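Local structure of Cwp19 (Clostridioides difficile, 5OQ3) at residues A[73-78]-A[89-94]; A[148-153]-A[162-167]; A[282-287]-A[316-321]; A[341-346]-A[374-379]. The protein probably cleaves cell-wall peptidoglycan through this domain, a TIM-barrel glycoside hydrolase, within a longer protein that may also act as an amidase. All coordinates share one frame; numbering follows the deposited sequence.

Contact 1 of 4, residues A[73-78]-A[89-94]; sequences VRPKSD and SEYLTG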
loop_
_atom_site.group_PDB
_atom_site.type_symbol
_atom_site.label_atom_id
_atom_site.label_comp_id
_atom_site.label_asym_id
_atom_site.label_seq_id
_atom_site.Cartn_x
_atom_site.Cartn_y
_atom_site.Cartn_z
ATOM N N VAL A 73 0.655 6.600 -6.559
ATOM C CA VAL A 73 0.029 7.404 -7.585
ATOM C C VAL A 73 -1.325 7.988 -7.166
ATOM O O VAL A 73 -1.822 8.896 -7.808
ATOM C CB VAL A 73 -0.097 6.656 -8.923
ATOM C CG1 VAL A 73 1.275 6.214 -9.447
ATOM C CG2 VAL A 73 -1.063 5.485 -8.891
ATOM N N ARG A 74 -1.918 7.398 -6.117
ATOM C CA ARG A 74 -3.194 7.875 -5.510
ATOM C C ARG A 74 -3.017 7.925 -4.003
ATOM O O ARG A 74 -3.468 7.028 -3.291
ATOM C CB ARG A 74 -4.337 6.939 -5.867
ATOM C CG ARG A 74 -5.702 7.297 -5.287
ATOM C CD ARG A 74 -6.673 6.169 -5.536
ATOM N NE ARG A 74 -7.944 6.341 -4.867
ATOM C CZ ARG A 74 -9.027 6.901 -5.390
ATOM N NH1 ARG A 74 -9.004 7.429 -6.587
ATOM N NH2 ARG A 74 -10.176 6.891 -4.684
ATOM N N PRO A 75 -2.379 9.002 -3.507
ATOM C CA PRO A 75 -2.241 9.134 -2.070
ATOM C C PRO A 75 -3.484 9.593 -1.350
ATOM O O PRO A 75 -3.626 9.289 -0.160
ATOM C CB PRO A 75 -1.153 10.188 -1.921
ATOM C CG PRO A 75 -1.221 11.008 -3.151
ATOM C CD PRO A 75 -1.546 9.995 -4.214
ATOM N N LYS A 76 -4.400 10.273 -2.048
ATOM C CA LYS A 76 -5.513 10.966 -1.373
ATOM C C LYS A 76 -6.644 11.261 -2.364
ATOM O O LYS A 76 -6.910 12.420 -2.707
ATOM C CB LYS A 76 -4.987 12.229 -0.708
ATOM C CG LYS A 76 -5.984 12.944 0.166
ATOM C CD LYS A 76 -5.380 14.256 0.627
ATOM C CE LYS A 76 -6.468 15.184 1.088
ATOM N NZ LYS A 76 -5.994 16.581 1.103
ATOM N N SER A 77 -7.288 10.181 -2.831
ATOM C CA SER A 77 -8.380 10.255 -3.849
ATOM C C SER A 77 -8.029 11.210 -5.008
ATOM O O SER A 77 -8.868 11.980 -5.476
ATOM C CB SER A 77 -9.722 10.674 -3.224
ATOM O OG SER A 77 -10.753 10.644 -4.204
ATOM N N ASP A 78 -6.801 11.086 -5.480
ATOM C CA ASP A 78 -6.186 12.042 -6.389
ATOM C C ASP A 78 -5.254 11.261 -7.294
ATOM O O ASP A 78 -5.223 10.013 -7.264
ATOM C CB ASP A 78 -5.510 13.152 -5.602
ATOM C CG ASP A 78 -4.395 12.626 -4.693
ATOM O OD1 ASP A 78 -4.194 11.371 -4.623
ATOM O OD2 ASP A 78 -3.717 13.480 -4.058
ATOM N N SER A 89 -3.097 15.501 -7.880
ATOM C CA SER A 89 -2.717 15.487 -6.465
ATOM C C SER A 89 -2.115 16.823 -6.022
ATOM O O SER A 89 -1.286 17.406 -6.700
ATOM C CB SER A 89 -1.694 14.381 -6.202
ATOM O OG SER A 89 -1.273 14.399 -4.851
ATOM N N GLU A 90 -2.523 17.273 -4.841
ATOM C CA GLU A 90 -1.969 18.469 -4.245
ATOM C C GLU A 90 -0.488 18.339 -3.942
ATOM O O GLU A 90 0.175 19.362 -3.733
ATOM C CB GLU A 90 -2.693 18.788 -2.953
ATOM C CG GLU A 90 -2.345 17.881 -1.792
ATOM C CD GLU A 90 -3.416 17.840 -0.732
ATOM O OE1 GLU A 90 -3.217 18.471 0.324
ATOM O OE2 GLU A 90 -4.472 17.219 -0.977
ATOM N N TYR A 91 0.055 17.119 -3.913
ATOM C CA TYR A 91 1.469 17.002 -3.500
ATOM C C TYR A 91 2.444 17.383 -4.612
ATOM O O TYR A 91 3.613 17.530 -4.351
ATOM C CB TYR A 91 1.769 15.618 -2.901
ATOM C CG TYR A 91 0.826 15.340 -1.727
ATOM C CD1 TYR A 91 0.889 16.114 -0.562
ATOM C CD2 TYR A 91 -0.193 14.395 -1.819
ATOM C CE1 TYR A 91 -0.007 15.930 0.458
ATOM C CE2 TYR A 91 -1.083 14.175 -0.769
ATOM C CZ TYR A 91 -0.998 14.951 0.369
ATOM O OH TYR A 91 -1.900 14.751 1.414
ATOM N N LEU A 92 1.959 17.587 -5.836
ATOM C CA LEU A 92 2.800 18.088 -6.924
ATOM C C LEU A 92 2.987 19.599 -6.895
ATOM O O LEU A 92 4.079 20.095 -7.179
ATOM C CB LEU A 92 2.205 17.673 -8.285
ATOM C CG LEU A 92 2.332 16.152 -8.538
ATOM C CD1 LEU A 92 1.335 15.665 -9.580
ATOM C CD2 LEU A 92 3.765 15.779 -8.968
ATOM N N THR A 93 1.906 20.317 -6.621
ATOM C CA THR A 93 1.887 21.801 -6.693
ATOM C C THR A 93 1.572 22.590 -5.387
ATOM O O THR A 93 1.853 23.734 -5.278
ATOM C CB THR A 93 0.840 22.258 -7.719
ATOM O OG1 THR A 93 -0.454 21.834 -7.258
ATOM C CG2 THR A 93 1.158 21.643 -9.077
ATOM N N GLY A 94 0.945 21.833 -4.453
ATOM C CA GLY A 94 0.423 22.465 -3.217
ATOM C C GLY A 94 -1.085 22.649 -3.269
ATOM O O GLY A 94 -1.674 23.007 -2.266
HETATM O O HOH W 1 -4.631 15.902 -3.385
#
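Asp78 and Ser89 bring the two backbones together, their CA atoms 4.9 Å apart where the chain leaving strand 68-74 meets the short helix 90-93. With CG between its backbone N and carbonyl carbon (chi1 61°), Asp78 can meet both Lys76 N and Ser89 OG. Ser89 OG donates to Asp78 OD2 at 2.7 Å, reaching that oxygen from above the carboxylate plane, 55° out of it. The same OG accepts from Tyr91 N at 3.2 Å, so Ser89 is an N-cap whose hydroxyl is held at both ends. The other oxygen, Asp78 OD1, accepts from Lys76 N (2.8 Å). A water donates to Asp78 OD2 and to Glu90 OE2 and accepts from Glu90 N, bridging two acidic groups that would probably disfavour each other. Lys76 probably offsets that charge: its extended chain crosses Glu90 at about a right angle, and NZ forms a salt bridge to Glu90 OE2 (2.7 Å) on the syn side; Glu133 is a second acidic partner. Alongside the polar groups, Pro75 CG lies at the edge of the Tyr91 ring, 3.8 Å from CD2. The whole is a helix N-cap fastened to the loop that follows the second strand of a TIM barrel.

Contact 2 of 4, residues A[148-153]-A[162-167]; sequences PSWVVK and PGLPEV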
loop_
_atom_site.group_PDB
_atom_site.type_symbol
_atom_site.label_atom_id
_atom_site.label_comp_id
_atom_site.label_asym_id
_atom_site.label_seq_id
_atom_site.Cartn_x
_atom_site.Cartn_y
_atom_site.Cartn_z
ATOM N N PRO A 148 -22.082 12.736 -3.007
ATOM C CA PRO A 148 -22.107 12.780 -1.553
ATOM C C PRO A 148 -22.641 11.498 -0.906
ATOM O O PRO A 148 -22.267 11.184 0.221
ATOM C CB PRO A 148 -23.026 13.961 -1.246
ATOM C CG PRO A 148 -23.795 14.205 -2.490
ATOM C CD PRO A 148 -22.914 13.789 -3.619
ATOM N N SER A 149 -23.453 10.727 -1.624
ATOM C CA SER A 149 -23.967 9.440 -1.137
ATOM C C SER A 149 -22.799 8.440 -0.833
ATOM O O SER A 149 -22.968 7.500 -0.087
ATOM C CB SER A 149 -24.881 8.766 -2.202
ATOM O OG SER A 149 -26.069 9.454 -2.324
ATOM N N TRP A 150 -21.677 8.635 -1.505
ATOM C CA TRP A 150 -20.539 7.700 -1.386
ATOM C C TRP A 150 -19.691 7.940 -0.161
ATOM O O TRP A 150 -18.772 7.139 0.092
ATOM C CB TRP A 150 -19.644 7.826 -2.588
ATOM C CG TRP A 150 -20.227 7.397 -3.915
ATOM C CD1 TRP A 150 -21.493 6.978 -4.188
ATOM C CD2 TRP A 150 -19.525 7.384 -5.152
ATOM N NE1 TRP A 150 -21.609 6.684 -5.496
ATOM C CE2 TRP A 150 -20.433 6.960 -6.133
ATOM C CE3 TRP A 150 -18.236 7.764 -5.542
ATOM C CZ2 TRP A 150 -20.063 6.820 -7.488
ATOM C CZ3 TRP A 150 -17.884 7.634 -6.852
ATOM C CH2 TRP A 150 -18.789 7.187 -7.813
ATOM N N VAL A 151 -19.922 9.045 0.557
ATOM C CA VAL A 151 -18.938 9.533 1.498
ATOM C C VAL A 151 -19.413 9.312 2.935
ATOM O O VAL A 151 -20.559 9.624 3.264
ATOM C CB VAL A 151 -18.721 11.058 1.259
ATOM C CG1 VAL A 151 -17.795 11.657 2.283
ATOM C CG2 VAL A 151 -18.229 11.308 -0.146
ATOM N N VAL A 152 -18.490 8.855 3.791
ATOM C CA VAL A 152 -18.764 8.651 5.206
ATOM C C VAL A 152 -17.727 9.420 6.020
ATOM O O VAL A 152 -16.526 9.292 5.761
ATOM C CB VAL A 152 -18.714 7.144 5.584
ATOM C CG1 VAL A 152 -18.841 6.921 7.063
ATOM C CG2 VAL A 152 -19.768 6.332 4.867
ATOM N N LYS A 153 -18.187 10.138 7.038
ATOM C CA LYS A 153 -17.307 10.813 7.965
ATOM C C LYS A 153 -17.011 9.893 9.133
ATOM O O LYS A 153 -17.926 9.306 9.735
ATOM C CB LYS A 153 -17.963 12.111 8.484
ATOM C CG LYS A 153 -16.988 13.028 9.184
ATOM C CD LYS A 153 -17.643 14.297 9.658
ATOM C CE LYS A 153 -16.581 15.206 10.241
ATOM N NZ LYS A 153 -17.079 16.552 10.587
ATOM N N PRO A 162 -16.880 1.539 1.737
ATOM C CA PRO A 162 -16.537 0.265 1.080
ATOM C C PRO A 162 -17.740 -0.621 0.781
ATOM O O PRO A 162 -17.596 -1.574 -0.042
ATOM C CB PRO A 162 -15.571 -0.382 2.076
ATOM C CG PRO A 162 -15.068 0.731 2.949
ATOM C CD PRO A 162 -16.217 1.689 3.039
ATOM N N GLY A 163 -18.876 -0.370 1.429
ATOM C CA GLY A 163 -20.053 -1.182 1.235
ATOM C C GLY A 163 -20.954 -0.833 0.087
ATOM O O GLY A 163 -21.908 -1.576 -0.142
ATOM N N LEU A 164 -20.660 0.223 -0.671
ATOM C CA LEU A 164 -21.505 0.592 -1.791
ATOM C C LEU A 164 -20.979 -0.026 -3.054
ATOM O O LEU A 164 -19.800 0.195 -3.429
ATOM C CB LEU A 164 -21.583 2.108 -1.940
ATOM C CG LEU A 164 -22.400 2.827 -0.848
ATOM C CD1 LEU A 164 -22.228 4.312 -0.965
ATOM C CD2 LEU A 164 -23.874 2.452 -0.945
ATOM N N PRO A 165 -21.877 -0.667 -3.820
ATOM C CA PRO A 165 -21.401 -1.178 -5.081
ATOM C C PRO A 165 -20.857 -0.080 -6.025
ATOM O O PRO A 165 -19.894 -0.333 -6.776
ATOM C CB PRO A 165 -22.646 -1.855 -5.676
ATOM C CG PRO A 165 -23.541 -2.130 -4.526
ATOM C CD PRO A 165 -23.238 -1.151 -3.465
ATOM N N GLU A 166 -21.447 1.112 -6.011
ATOM C CA GLU A 166 -20.931 2.177 -6.878
ATOM C C GLU A 166 -19.524 2.614 -6.473
ATOM O O GLU A 166 -18.760 3.063 -7.323
ATOM C CB GLU A 166 -21.877 3.422 -6.902
ATOM C CG GLU A 166 -23.133 3.172 -7.709
ATOM C CD GLU A 166 -24.065 4.365 -7.798
ATOM O OE1 GLU A 166 -23.786 5.448 -7.240
ATOM O OE2 GLU A 166 -25.100 4.207 -8.470
ATOM N N VAL A 167 -19.231 2.583 -5.182
ATOM C CA VAL A 167 -17.912 2.950 -4.718
ATOM C C VAL A 167 -16.887 1.922 -5.218
ATOM O O VAL A 167 -15.855 2.311 -5.777
ATOM C CB VAL A 167 -17.854 3.093 -3.194
ATOM C CG1 VAL A 167 -16.409 3.054 -2.681
ATOM C CG2 VAL A 167 -18.512 4.381 -2.724
#
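Trp150 fills the close-packed part of this contact, while Glu166 lies on the solvent side. On the tight side Val167 CG2 meets the indole obliquely, 3.6 Å from Trp150 CB, and Glu166 O lies over one face of the ring. With CG1 anti to the backbone N (chi1 163°), Val167 turns its other methyl, CG2, to Trp150. Leu164 extends the apolar patch with CD1, which lies 3.8 Å from Trp150 CA and 4.2 Å from Trp150 CD1. The segments join a short 3-10 turn and the start of strand 151-154, one half of a two-stranded antiparallel hairpin with 157-160, to the first turn of helix 165-181, for which Leu164 is the N-cap residue. In the sequence the hairpin falls between the third and fourth barrel strands. Tyr170, one turn further along the helix, also meets the Trp150 ring. Toward solvent the contact is thinner and polar: Trp150 NE1 donates to Glu166 OE1 at 3.1 Å, with an N-H...O angle of 165°. The oxygen lies almost in the indole plane and uses its anti lone pair, although the carboxylate itself is turned 74° from the ring. Glu166 CB approaches Trp150 NE1 to 3.6 Å beside this bond.

Contact 3 of 4, residues A[282-287]-A[316-321]; sequences GLIDYV and TNVDLY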
loop_
_atom_site.group_PDB
_atom_site.type_symbol
_atom_site.label_atom_id
_atom_site.label_comp_id
_atom_site.label_asym_id
_atom_site.label_seq_id
_atom_site.Cartn_x
_atom_site.Cartn_y
_atom_site.Cartn_z
ATOM N N GLY A 282 -7.600 -16.506 -3.418
ATOM C CA GLY A 282 -6.805 -16.081 -4.542
ATOM C C GLY A 282 -7.234 -14.736 -5.107
ATOM O O GLY A 282 -7.287 -14.512 -6.309
ATOM N N LEU A 283 -7.504 -13.798 -4.209
ATOM C CA LEU A 283 -7.986 -12.494 -4.582
ATOM C C LEU A 283 -6.837 -11.531 -4.959
ATOM O O LEU A 283 -7.072 -10.436 -5.443
ATOM C CB LEU A 283 -8.814 -11.831 -3.462
ATOM C CG LEU A 283 -9.973 -12.692 -2.940
ATOM C CD1 LEU A 283 -10.761 -11.935 -1.902
ATOM C CD2 LEU A 283 -10.845 -13.192 -4.062
ATOM N N ILE A 284 -5.613 -11.973 -4.661
ATOM C CA ILE A 284 -4.421 -11.171 -4.878
ATOM C C ILE A 284 -3.344 -12.095 -5.469
ATOM O O ILE A 284 -3.381 -13.307 -5.245
ATOM C CB ILE A 284 -3.925 -10.512 -3.549
ATOM C CG1 ILE A 284 -3.644 -11.543 -2.443
ATOM C CG2 ILE A 284 -4.932 -9.446 -3.077
ATOM C CD1 ILE A 284 -3.239 -10.951 -1.129
ATOM N N ASP A 285 -2.395 -11.491 -6.177
ATOM C CA ASP A 285 -1.221 -12.235 -6.641
ATOM C C ASP A 285 -0.071 -12.262 -5.645
ATOM O O ASP A 285 0.739 -13.191 -5.651
ATOM C CB ASP A 285 -0.693 -11.645 -7.945
ATOM C CG ASP A 285 -1.651 -11.743 -9.105
ATOM O OD1 ASP A 285 -2.169 -12.833 -9.336
ATOM O OD2 ASP A 285 -1.868 -10.710 -9.763
ATOM N N TYR A 286 0.018 -11.213 -4.817
ATOM C CA TYR A 286 1.073 -11.109 -3.803
ATOM C C TYR A 286 0.565 -10.397 -2.591
ATOM O O TYR A 286 -0.372 -9.618 -2.664
ATOM C CB TYR A 286 2.340 -10.459 -4.400
ATOM C CG TYR A 286 2.380 -8.977 -4.667
ATOM C CD1 TYR A 286 2.632 -8.084 -3.626
ATOM C CD2 TYR A 286 2.227 -8.461 -5.937
ATOM C CE1 TYR A 286 2.759 -6.732 -3.862
ATOM C CE2 TYR A 286 2.391 -7.091 -6.177
ATOM C CZ TYR A 286 2.652 -6.237 -5.120
ATOM O OH TYR A 286 2.831 -4.872 -5.350
ATOM N N VAL A 287 1.236 -10.645 -1.463
ATOM C CA VAL A 287 0.868 -10.049 -0.188
ATOM C C VAL A 287 2.155 -9.636 0.514
ATOM O O VAL A 287 3.195 -10.326 0.445
ATOM C CB VAL A 287 0.048 -11.075 0.662
ATOM C CG1 VAL A 287 0.901 -12.287 1.095
ATOM C CG2 VAL A 287 -0.608 -10.393 1.846
ATOM N N THR A 316 -0.342 -22.258 -1.798
ATOM C CA THR A 316 -1.096 -21.339 -2.668
ATOM C C THR A 316 -0.125 -20.789 -3.707
ATOM O O THR A 316 1.090 -20.988 -3.621
ATOM C CB THR A 316 -1.695 -20.124 -1.882
ATOM O OG1 THR A 316 -0.664 -19.169 -1.569
ATOM C CG2 THR A 316 -2.378 -20.550 -0.583
ATOM N N ASN A 317 -0.664 -20.064 -4.676
ATOM C CA ASN A 317 0.132 -19.365 -5.653
ATOM C C ASN A 317 0.344 -17.896 -5.310
ATOM O O ASN A 317 0.868 -17.169 -6.112
ATOM C CB ASN A 317 -0.530 -19.471 -7.002
ATOM C CG ASN A 317 -0.479 -20.864 -7.556
ATOM O OD1 ASN A 317 0.486 -21.582 -7.334
ATOM N ND2 ASN A 317 -1.504 -21.256 -8.285
ATOM N N VAL A 318 0.047 -17.492 -4.060
ATOM C CA VAL A 318 0.233 -16.097 -3.631
ATOM C C VAL A 318 1.683 -15.881 -3.196
ATOM O O VAL A 318 2.204 -16.581 -2.321
ATOM C CB VAL A 318 -0.726 -15.706 -2.488
ATOM C CG1 VAL A 318 -0.458 -14.267 -2.014
ATOM C CG2 VAL A 318 -2.138 -15.912 -2.938
ATOM N N ASP A 319 2.335 -14.921 -3.841
ATOM C CA ASP A 319 3.698 -14.565 -3.484
ATOM C C ASP A 319 3.747 -13.735 -2.214
ATOM O O ASP A 319 3.039 -12.728 -2.066
ATOM C CB ASP A 319 4.375 -13.821 -4.652
ATOM C CG ASP A 319 4.509 -14.644 -5.889
ATOM O OD1 ASP A 319 4.753 -15.863 -5.827
ATOM O OD2 ASP A 319 4.379 -14.020 -6.965
ATOM N N LEU A 320 4.610 -14.176 -1.309
ATOM C CA LEU A 320 4.820 -13.500 -0.039
ATOM C C LEU A 320 6.100 -12.668 -0.050
ATOM O O LEU A 320 7.211 -13.222 -0.234
ATOM C CB LEU A 320 4.877 -14.534 1.088
ATOM C CG LEU A 320 5.258 -14.025 2.482
ATOM C CD1 LEU A 320 4.275 -12.984 3.021
ATOM C CD2 LEU A 320 5.337 -15.229 3.427
ATOM N N TYR A 321 5.950 -11.363 0.216
ATOM C CA TYR A 321 7.111 -10.476 0.396
ATOM C C TYR A 321 6.981 -9.903 1.793
ATOM O O TYR A 321 5.881 -9.615 2.213
ATOM C CB TYR A 321 7.152 -9.350 -0.667
ATOM C CG TYR A 321 6.952 -9.779 -2.101
ATOM C CD1 TYR A 321 7.670 -10.830 -2.644
ATOM C CD2 TYR A 321 6.040 -9.150 -2.903
ATOM C CE1 TYR A 321 7.493 -11.219 -3.961
ATOM C CE2 TYR A 321 5.870 -9.519 -4.243
ATOM C CZ TYR A 321 6.580 -10.554 -4.730
ATOM O OH TYR A 321 6.386 -10.904 -6.041
HETATM O O HOH W 2 1.188 -14.985 -7.792
#
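Val318 and Val287 meet at the apolar centre, their CG1 methyls 3.9 Å apart. Val287 CG1, set between its backbone N and carbonyl carbon (chi1 67°), also reaches Leu320 CD1 at 3.9 Å, and Ile284 CG1 adds a looser contact with Val318 CG1. Across the sheet, on the face of Tyr286 and Asp319, Tyr321 CE2 lies over one face of the Tyr286 ring, 3.6 Å from Tyr286 CG. The two rings are oblique, with planes at 49°. Between these layers the backbones pair as parallel strands, Tyr286 beside Asp319 and Val287 beside Leu320. Asp319 N donates to Asp285 O, Val287 N to Asp319 O, and Tyr321 N to Val287 O, all at 2.8 to 3.0 Å. The last has an N-H...O angle of 177°. At the polar edge a water lies 2.8 Å from both Asp285 O and Asn317 O and bridges them, while Thr316 OG1 accepts from Val318 N in an ST turn. Asp285 directs its carboxylate to Lys234, and Tyr286 OH is hydrogen-bonded to His120 and His188. The chemistry implies that backbone bonds set the register of the sixth and seventh barrel strands, while the tyrosine hydroxyl gives a polar link to His120 and His188 of the third and fourth.

Contact 4 of 4, residues A[341-346]-A[374-379]; sequences KEIVQQ and QKDLKS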
loop_
_atom_site.group_PDB
_atom_site.type_symbol
_atom_site.label_atom_id
_atom_site.label_comp_id
_atom_site.label_asym_id
_atom_site.label_seq_id
_atom_site.Cartn_x
_atom_site.Cartn_y
_atom_site.Cartn_z
ATOM N N LYS A 341 19.245 -1.331 11.961
ATOM C CA LYS A 341 20.466 -1.921 12.487
ATOM C C LYS A 341 20.516 -3.441 12.374
ATOM O O LYS A 341 21.615 -4.026 12.326
ATOM C CB LYS A 341 20.650 -1.479 13.953
ATOM C CG LYS A 341 21.923 -1.916 14.597
ATOM C CD LYS A 341 22.054 -1.266 15.953
ATOM C CE LYS A 341 21.130 -1.871 16.997
ATOM N NZ LYS A 341 21.723 -1.680 18.360
ATOM N N GLU A 342 19.336 -4.074 12.273
ATOM C CA GLU A 342 19.263 -5.535 12.189
ATOM C C GLU A 342 18.716 -6.004 10.893
ATOM O O GLU A 342 18.269 -7.154 10.801
ATOM C CB GLU A 342 18.477 -6.131 13.347
ATOM C CG GLU A 342 17.022 -5.740 13.465
ATOM C CD GLU A 342 16.340 -6.432 14.629
ATOM O OE1 GLU A 342 15.330 -7.119 14.413
ATOM O OE2 GLU A 342 16.818 -6.278 15.787
ATOM N N ILE A 343 18.806 -5.178 9.863
ATOM C CA ILE A 343 18.165 -5.596 8.626
ATOM C C ILE A 343 18.849 -6.828 8.009
ATOM O O ILE A 343 18.176 -7.669 7.416
ATOM C CB ILE A 343 18.079 -4.424 7.622
ATOM C CG1 ILE A 343 17.101 -4.734 6.458
ATOM C CG2 ILE A 343 19.425 -4.062 7.038
ATOM C CD1 ILE A 343 15.683 -5.122 6.868
ATOM N N VAL A 344 20.160 -6.954 8.122
ATOM C CA VAL A 344 20.817 -8.149 7.588
ATOM C C VAL A 344 20.298 -9.402 8.307
ATOM O O VAL A 344 20.008 -10.419 7.692
ATOM C CB VAL A 344 22.357 -8.022 7.663
ATOM C CG1 VAL A 344 22.997 -9.354 7.313
ATOM C CG2 VAL A 344 22.827 -6.937 6.697
ATOM N N GLN A 345 20.200 -9.335 9.616
ATOM C CA GLN A 345 19.640 -10.435 10.397
ATOM C C GLN A 345 18.205 -10.782 9.964
ATOM O O GLN A 345 17.856 -11.973 9.828
ATOM C CB GLN A 345 19.686 -10.079 11.884
ATOM C CG GLN A 345 19.223 -11.193 12.798
ATOM C CD GLN A 345 19.184 -10.809 14.260
ATOM O OE1 GLN A 345 19.506 -9.687 14.615
ATOM N NE2 GLN A 345 18.721 -11.730 15.105
ATOM N N GLN A 346 17.360 -9.773 9.773
ATOM C CA GLN A 346 16.007 -10.034 9.328
ATOM C C GLN A 346 15.961 -10.705 7.981
ATOM O O GLN A 346 15.237 -11.686 7.827
ATOM C CB GLN A 346 15.174 -8.740 9.362
ATOM C CG GLN A 346 14.939 -8.161 10.732
ATOM C CD GLN A 346 13.756 -7.187 10.786
ATOM O OE1 GLN A 346 13.252 -6.707 9.758
ATOM N NE2 GLN A 346 13.368 -6.819 12.006
ATOM N N GLN A 374 22.495 1.547 3.049
ATOM C CA GLN A 374 22.986 1.241 1.720
ATOM C C GLN A 374 23.988 0.090 1.740
ATOM O O GLN A 374 23.892 -0.850 0.958
ATOM C CB GLN A 374 23.606 2.470 1.076
ATOM C CG GLN A 374 22.586 3.508 0.634
ATOM C CD GLN A 374 23.240 4.820 0.280
ATOM O OE1 GLN A 374 24.377 4.835 -0.192
ATOM N NE2 GLN A 374 22.541 5.937 0.535
ATOM N N LYS A 375 24.942 0.166 2.657
ATOM C CA LYS A 375 25.964 -0.872 2.767
ATOM C C LYS A 375 25.353 -2.251 3.102
ATOM O O LYS A 375 25.760 -3.269 2.533
ATOM C CB LYS A 375 26.995 -0.457 3.843
ATOM C CG LYS A 375 28.146 -1.422 4.054
ATOM C CD LYS A 375 29.246 -0.793 4.914
ATOM C CE LYS A 375 28.879 -0.686 6.389
ATOM N NZ LYS A 375 29.356 -1.870 7.166
ATOM N N ASP A 376 24.373 -2.266 4.015
ATOM C CA ASP A 376 23.703 -3.523 4.405
ATOM C C ASP A 376 22.921 -4.133 3.250
ATOM O O ASP A 376 23.055 -5.350 2.980
ATOM C CB ASP A 376 22.837 -3.316 5.631
ATOM C CG ASP A 376 23.662 -3.209 6.924
ATOM O OD1 ASP A 376 24.823 -3.630 6.943
ATOM O OD2 ASP A 376 23.124 -2.740 7.922
ATOM N N LEU A 377 22.159 -3.312 2.524
ATOM C CA LEU A 377 21.432 -3.844 1.383
ATOM C C LEU A 377 22.382 -4.303 0.276
ATOM O O LEU A 377 22.159 -5.360 -0.308
ATOM C CB LEU A 377 20.373 -2.854 0.876
ATOM C CG LEU A 377 18.991 -3.033 1.538
ATOM C CD1 LEU A 377 19.057 -2.941 3.044
ATOM C CD2 LEU A 377 17.993 -2.035 0.968
ATOM N N LYS A 378 23.449 -3.548 0.005
ATOM C CA LYS A 378 24.453 -4.025 -0.958
ATOM C C LYS A 378 24.964 -5.405 -0.570
ATOM O O LYS A 378 25.091 -6.288 -1.420
ATOM C CB LYS A 378 25.640 -3.062 -1.076
ATOM C CG LYS A 378 25.367 -1.906 -2.005
ATOM C CD LYS A 378 26.599 -1.032 -2.209
ATOM C CE LYS A 378 26.195 0.417 -2.424
ATOM N NZ LYS A 378 27.363 1.331 -2.516
ATOM N N SER A 379 25.248 -5.609 0.710
ATOM C CA SER A 379 25.769 -6.917 1.140
ATOM C C SER A 379 24.710 -8.057 0.996
ATOM O O SER A 379 25.047 -9.202 0.700
ATOM C CB SER A 379 26.342 -6.825 2.543
ATOM O OG SER A 379 25.321 -6.668 3.476
HETATM O O HOH W 3 22.070 -5.165 9.636
#
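Asp376 points its CB between Ile343 and Val344, touching CG2 of each at 3.8 Å, and the contact is built round this one residue. The Val344 and Asp376 side chains cross at about a right angle, and Val344 CG2 meets the aliphatic root of the aspartate and also its carboxyl carbon, Asp376 CG, at 3.8 Å. Against Ile343 the approach is slanted, and the methyl Ile343 CG2 passes within 4.0 Å of Asp376 OD2. Asp376 CG stands anti to its own carbonyl carbon (chi1 -75°), which puts the carboxylate beside Ile343 CG2 and Val344 CG2. No direct hydrogen bond crosses the contact. Instead a water donates to Asp376 OD2 (3.2 Å) and to Lys341 O, and accepts from Val344 N at 3.0 Å, joining the carboxylate to the first turn of helix 343-350. An acidic group at this helix start would probably be favoured by the helix dipole. On the inner side Leu377 CD1 approaches Ile343 CG2 at 4.2 Å; on the outer side Ser379 OG is 4.1 Å from Val344 CG2 and donates back to Asp376 O within its own helix. Glu342 OE1 accepts from Gln346 NE2, a side-chain bond one turn apart. Helix 343-350 thus packs beside helix 371-381, and both reach the barrel wall: Ile343 and Leu377 each touch Tyr361 of strand 356-361, and Ile343 also meets Gln324 of strand 319-324.

The four contacts follow one another along the chain, each closing before the next opens. Contacts 1 and 3 reach the same closed eight-stranded parallel sheet, at strand 68-74 and at strands 286-287 and 319-324, on opposite sides of the chain's centre, with their own centres about 28 Å apart. Contact 2 joins the added hairpin to helix 165-181, and its centre is about 21 Å from that of contact 1. Contact 4 pairs two outer helices; its centre is about 43 Å from that of contact 2 across the molecule, yet strand 319-324 of contact 3 leads on to its helix 343-350. No two contacts touch, so they sample separate parts of one TIM barrel.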